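Local structure of GlcNAc Inducible Gene 2, GIG2 (Candida albicans, 6AKZ) at residues 72-75 / 76-80; 389-393 / 394-398. The protein binds iron(III) and is probably an oxygenase of the DUF1479 (Gig2-like) family within the cupin clan, encoded by a gene inducible by N-acetylglucosamine. All coordinates share one frame; numbering follows the deposited sequence.

Interaction 1 (72-75 / 76-80); sequences NKLP and QQVSE
Val-78, in the first turn of helix 76-85, folds back over Pro-75 at the N-cap and reaches Leu-74 just before it. Its CB begins the contact, lying 3.4 Å from Pro-75 O and 4.0 Å from Pro-75 CG. From there the two methyls part. CG2, on the side of the valine's own backbone N, comes down on the proline ring and meets Pro-75 CG at 3.7 Å. CG1 is placed anti to the backbone N (chi1 172°) and is thereby carried to the leucine, where it touches Leu-74 CD1 at 4.2 Å, the two side chains crossing at about a right angle. One branch thus packs on the ring and the other on the leucine end. The backbone beneath is tied by a helical bond from Ser-79 N to Pro-75 O, 2.9 Å long and nearly straight at 172°. Ser-79 CB also lies against this carbonyl oxygen, at 3.6 Å, while its OG turns to a hydrogen bond with Glu-155. Leu-74 is buried, touching Met-152 of helix 143-153 and Leu-88 of strand 87-91; Val-78 also rests on Leu-88, so the start of helix 76-85 is seated against the strand that follows it in the chain.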
# COMPACT_ATOMS: atom_id res chain seq x y z
N ASN A 72 -15.70 -14.66 6.67
CA ASN A 72 -14.79 -13.78 5.99
C ASN A 72 -15.08 -12.28 6.15
O ASN A 72 -15.01 -11.57 5.19
CB ASN A 72 -14.71 -14.13 4.52
CG ASN A 72 -14.43 -15.60 4.31
OD1 ASN A 72 -13.36 -16.08 4.64
ND2 ASN A 72 -15.44 -16.32 3.89
N LYS A 73 -15.39 -11.86 7.38
CA LYS A 73 -15.64 -10.47 7.72
C LYS A 73 -14.90 -10.13 8.95
O LYS A 73 -14.87 -10.91 9.87
CB LYS A 73 -17.11 -10.22 8.08
CG LYS A 73 -18.01 -10.42 6.93
CD LYS A 73 -19.49 -10.37 7.33
CE LYS A 73 -20.29 -11.13 6.26
NZ LYS A 73 -21.75 -11.04 6.52
N LEU A 74 -14.36 -8.90 9.00
CA LEU A 74 -13.85 -8.43 10.26
C LEU A 74 -15.09 -8.18 11.12
O LEU A 74 -16.08 -7.61 10.61
CB LEU A 74 -13.07 -7.13 10.12
CG LEU A 74 -11.78 -7.19 9.28
CD1 LEU A 74 -11.17 -5.79 9.22
CD2 LEU A 74 -10.75 -8.17 9.80
N PRO A 75 -15.03 -8.61 12.38
CA PRO A 75 -16.06 -8.08 13.35
C PRO A 75 -16.20 -6.56 13.37
O PRO A 75 -15.19 -5.85 13.20
CB PRO A 75 -15.53 -8.54 14.70
CG PRO A 75 -14.21 -9.10 14.48
CD PRO A 75 -13.95 -9.32 13.05
N GLN A 76 -17.42 -6.09 13.70
CA GLN A 76 -17.75 -4.71 13.70
C GLN A 76 -16.76 -3.84 14.46
O GLN A 76 -16.32 -2.82 13.93
CB GLN A 76 -19.22 -4.50 14.20
CG GLN A 76 -19.69 -3.06 14.32
CD GLN A 76 -20.69 -2.85 15.47
OE1 GLN A 76 -20.43 -3.14 16.66
NE2 GLN A 76 -21.84 -2.32 15.11
N GLN A 77 -16.42 -4.17 15.69
CA GLN A 77 -15.50 -3.31 16.44
C GLN A 77 -14.10 -3.22 15.77
O GLN A 77 -13.43 -2.17 15.77
CB GLN A 77 -15.37 -3.87 17.85
CG GLN A 77 -14.36 -3.24 18.78
CD GLN A 77 -14.10 -4.15 19.99
OE1 GLN A 77 -14.07 -5.37 19.86
NE2 GLN A 77 -13.88 -3.55 21.17
N VAL A 78 -13.68 -4.32 15.22
CA VAL A 78 -12.34 -4.33 14.55
C VAL A 78 -12.38 -3.45 13.25
O VAL A 78 -11.47 -2.64 12.92
CB VAL A 78 -11.94 -5.76 14.26
CG1 VAL A 78 -10.67 -5.84 13.38
CG2 VAL A 78 -11.78 -6.54 15.56
N SER A 79 -13.45 -3.63 12.48
CA SER A 79 -13.70 -2.85 11.29
C SER A 79 -13.67 -1.39 11.54
O SER A 79 -12.96 -0.63 10.83
CB SER A 79 -15.03 -3.29 10.61
OG SER A 79 -15.39 -2.46 9.50
N GLU A 80 -14.43 -0.95 12.57
CA GLU A 80 -14.46 0.44 12.90
C GLU A 80 -13.10 0.99 13.27
O GLU A 80 -12.70 2.08 12.81
CB GLU A 80 -15.45 0.68 14.05
CG GLU A 80 -16.85 0.29 13.68
CD GLU A 80 -17.81 0.44 14.88
OE1 GLU A 80 -17.41 0.23 16.06
OE2 GLU A 80 -18.99 0.67 14.59

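Interaction 2 (389-393 / 394-398); sequences RDAFL and KNISP
A Schellman motif ends helix 382-394, with Asn-395 as its C-prime residue, and the chain turns there toward the short helix 399-402. The defining bond runs from Ile-396 N back to Ala-391 O, 3.0 Å long and in the carbonyl plane. Its companion, Asn-395 N to Phe-392 O, is longer at 3.3 Å and weak. Asn-395 takes up a positive phi of 55°, which swings the chain out of the helical path and brings the N-H of Ile-396 round to the alanine carbonyl. One residue earlier the helix still keeps its regular pattern, Lys-394 N bonding to Asp-390 O.

Side chains follow the turn. The Ala-391 methyl is buried under the returning backbone, 3.5 Å from Ile-396 O and close to Ser-397 O as well, and Ile-396 CG1 approaches the same methyl at 4.2 Å, the hydrophobic contact across the helix end that often accompanies this motif. Beyond the turn, Ile-396 O accepts a hydrogen bond from Trp-132, and Asn-395 OD1 accepts one from the backbone N of Ala-417, so that the asparagine amide fastens the helix end to a neighbouring loop. Ser-397 OG pairs with Glu-413.

On the exposed flank Lys-394 runs back along the last turn, its CB and CG each 3.3 Å from Asp-390 O. Its aliphatic part, rather than its ammonium group, lies against the aspartate: CD sits 3.5 Å from Asp-390 OD1, whereas NZ, beyond the bend at chi3, stays 4.5 Å from Asp-390 OD2, too far for a salt bridge.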
# COMPACT_ATOMS: atom_id res chain seq x y z
N ARG A 389 2.05 -13.51 -14.63
CA ARG A 389 1.94 -14.73 -15.43
C ARG A 389 3.22 -14.99 -16.21
O ARG A 389 3.71 -16.12 -16.27
CB ARG A 389 0.75 -14.62 -16.39
CG ARG A 389 0.76 -15.66 -17.50
CD ARG A 389 -0.18 -15.27 -18.63
NE ARG A 389 -0.24 -16.29 -19.67
CZ ARG A 389 -1.22 -17.19 -19.78
NH1 ARG A 389 -2.22 -17.18 -18.91
NH2 ARG A 389 -1.20 -18.08 -20.76
N ASP A 390 3.77 -13.93 -16.81
CA ASP A 390 5.00 -14.01 -17.59
C ASP A 390 6.22 -14.31 -16.73
O ASP A 390 7.06 -15.13 -17.10
CB ASP A 390 5.21 -12.71 -18.37
CG ASP A 390 6.37 -12.81 -19.34
OD1 ASP A 390 6.29 -13.61 -20.30
OD2 ASP A 390 7.37 -12.08 -19.15
N ALA A 391 6.32 -13.64 -15.59
CA ALA A 391 7.49 -13.88 -14.71
C ALA A 391 7.52 -15.25 -14.08
O ALA A 391 8.60 -15.86 -13.96
CB ALA A 391 7.56 -12.81 -13.64
N PHE A 392 6.37 -15.72 -13.64
CA PHE A 392 6.29 -17.02 -13.01
C PHE A 392 6.56 -18.14 -14.04
O PHE A 392 7.19 -19.18 -13.70
CB PHE A 392 4.92 -17.23 -12.46
CG PHE A 392 4.77 -18.45 -11.61
CD1 PHE A 392 5.11 -18.42 -10.28
CD2 PHE A 392 4.31 -19.66 -12.15
CE1 PHE A 392 4.96 -19.51 -9.46
CE2 PHE A 392 4.16 -20.78 -11.35
CZ PHE A 392 4.46 -20.72 -10.01
N LEU A 393 5.98 -17.98 -15.23
CA LEU A 393 6.11 -19.01 -16.28
C LEU A 393 7.60 -19.06 -16.72
O LEU A 393 8.11 -20.14 -17.02
CB LEU A 393 5.18 -18.73 -17.46
CG LEU A 393 3.72 -19.13 -17.30
CD1 LEU A 393 2.89 -18.64 -18.50
CD2 LEU A 393 3.57 -20.64 -17.06
N LYS A 394 8.26 -17.94 -16.77
CA LYS A 394 9.68 -17.85 -17.15
C LYS A 394 10.67 -17.98 -15.98
O LYS A 394 11.89 -18.02 -16.21
CB LYS A 394 9.95 -16.51 -17.81
CG LYS A 394 9.29 -16.38 -19.16
CD LYS A 394 9.46 -15.00 -19.76
CE LYS A 394 10.70 -14.97 -20.63
NZ LYS A 394 11.23 -13.59 -20.87
N ASN A 395 10.16 -18.06 -14.74
CA ASN A 395 11.01 -18.15 -13.55
C ASN A 395 12.04 -17.04 -13.41
O ASN A 395 13.20 -17.28 -13.09
CB ASN A 395 11.71 -19.49 -13.57
CG ASN A 395 11.91 -20.08 -12.22
OD1 ASN A 395 11.51 -19.54 -11.17
ND2 ASN A 395 12.52 -21.23 -12.22
N ILE A 396 11.58 -15.82 -13.59
CA ILE A 396 12.38 -14.57 -13.51
C ILE A 396 11.68 -13.57 -12.54
O ILE A 396 10.57 -13.83 -12.07
CB ILE A 396 12.59 -13.92 -14.87
CG1 ILE A 396 11.26 -13.62 -15.55
CG2 ILE A 396 13.47 -14.85 -15.76
CD1 ILE A 396 11.41 -12.81 -16.84
N SER A 397 12.28 -12.42 -12.36
CA SER A 397 11.81 -11.39 -11.43
C SER A 397 10.63 -10.73 -12.08
O SER A 397 10.59 -10.65 -13.29
CB SER A 397 12.91 -10.33 -11.21
OG SER A 397 13.84 -10.83 -10.29
N PRO A 398 9.66 -10.20 -11.26
CA PRO A 398 8.64 -9.35 -11.85
C PRO A 398 9.29 -8.07 -12.28
O PRO A 398 10.43 -7.73 -11.88
CB PRO A 398 7.64 -9.12 -10.70
CG PRO A 398 8.32 -9.51 -9.45
CD PRO A 398 9.39 -10.51 -9.83

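Interactions 1 and 2 lie far apart on the same chain, their centres 36 Å from each other and their nearest atoms about 23 Å apart, and do not meet. In chain order, 72-75/76-80 comes first, leading from strand 63-65 into helix 76-85 and on to strand 87-91 of the seven-stranded mixed sheet. The 389-393/394-398 contact comes after strand 367-371, which also belongs to that sheet, and joins helix 382-394 to helix 399-402. One marks a helix start and the other a helix end. Both belong to the Gig2-like region of the sequence but lie away from the iron site of His-192, Asp-194 and His-355, and neither contributes a ligand to the metal.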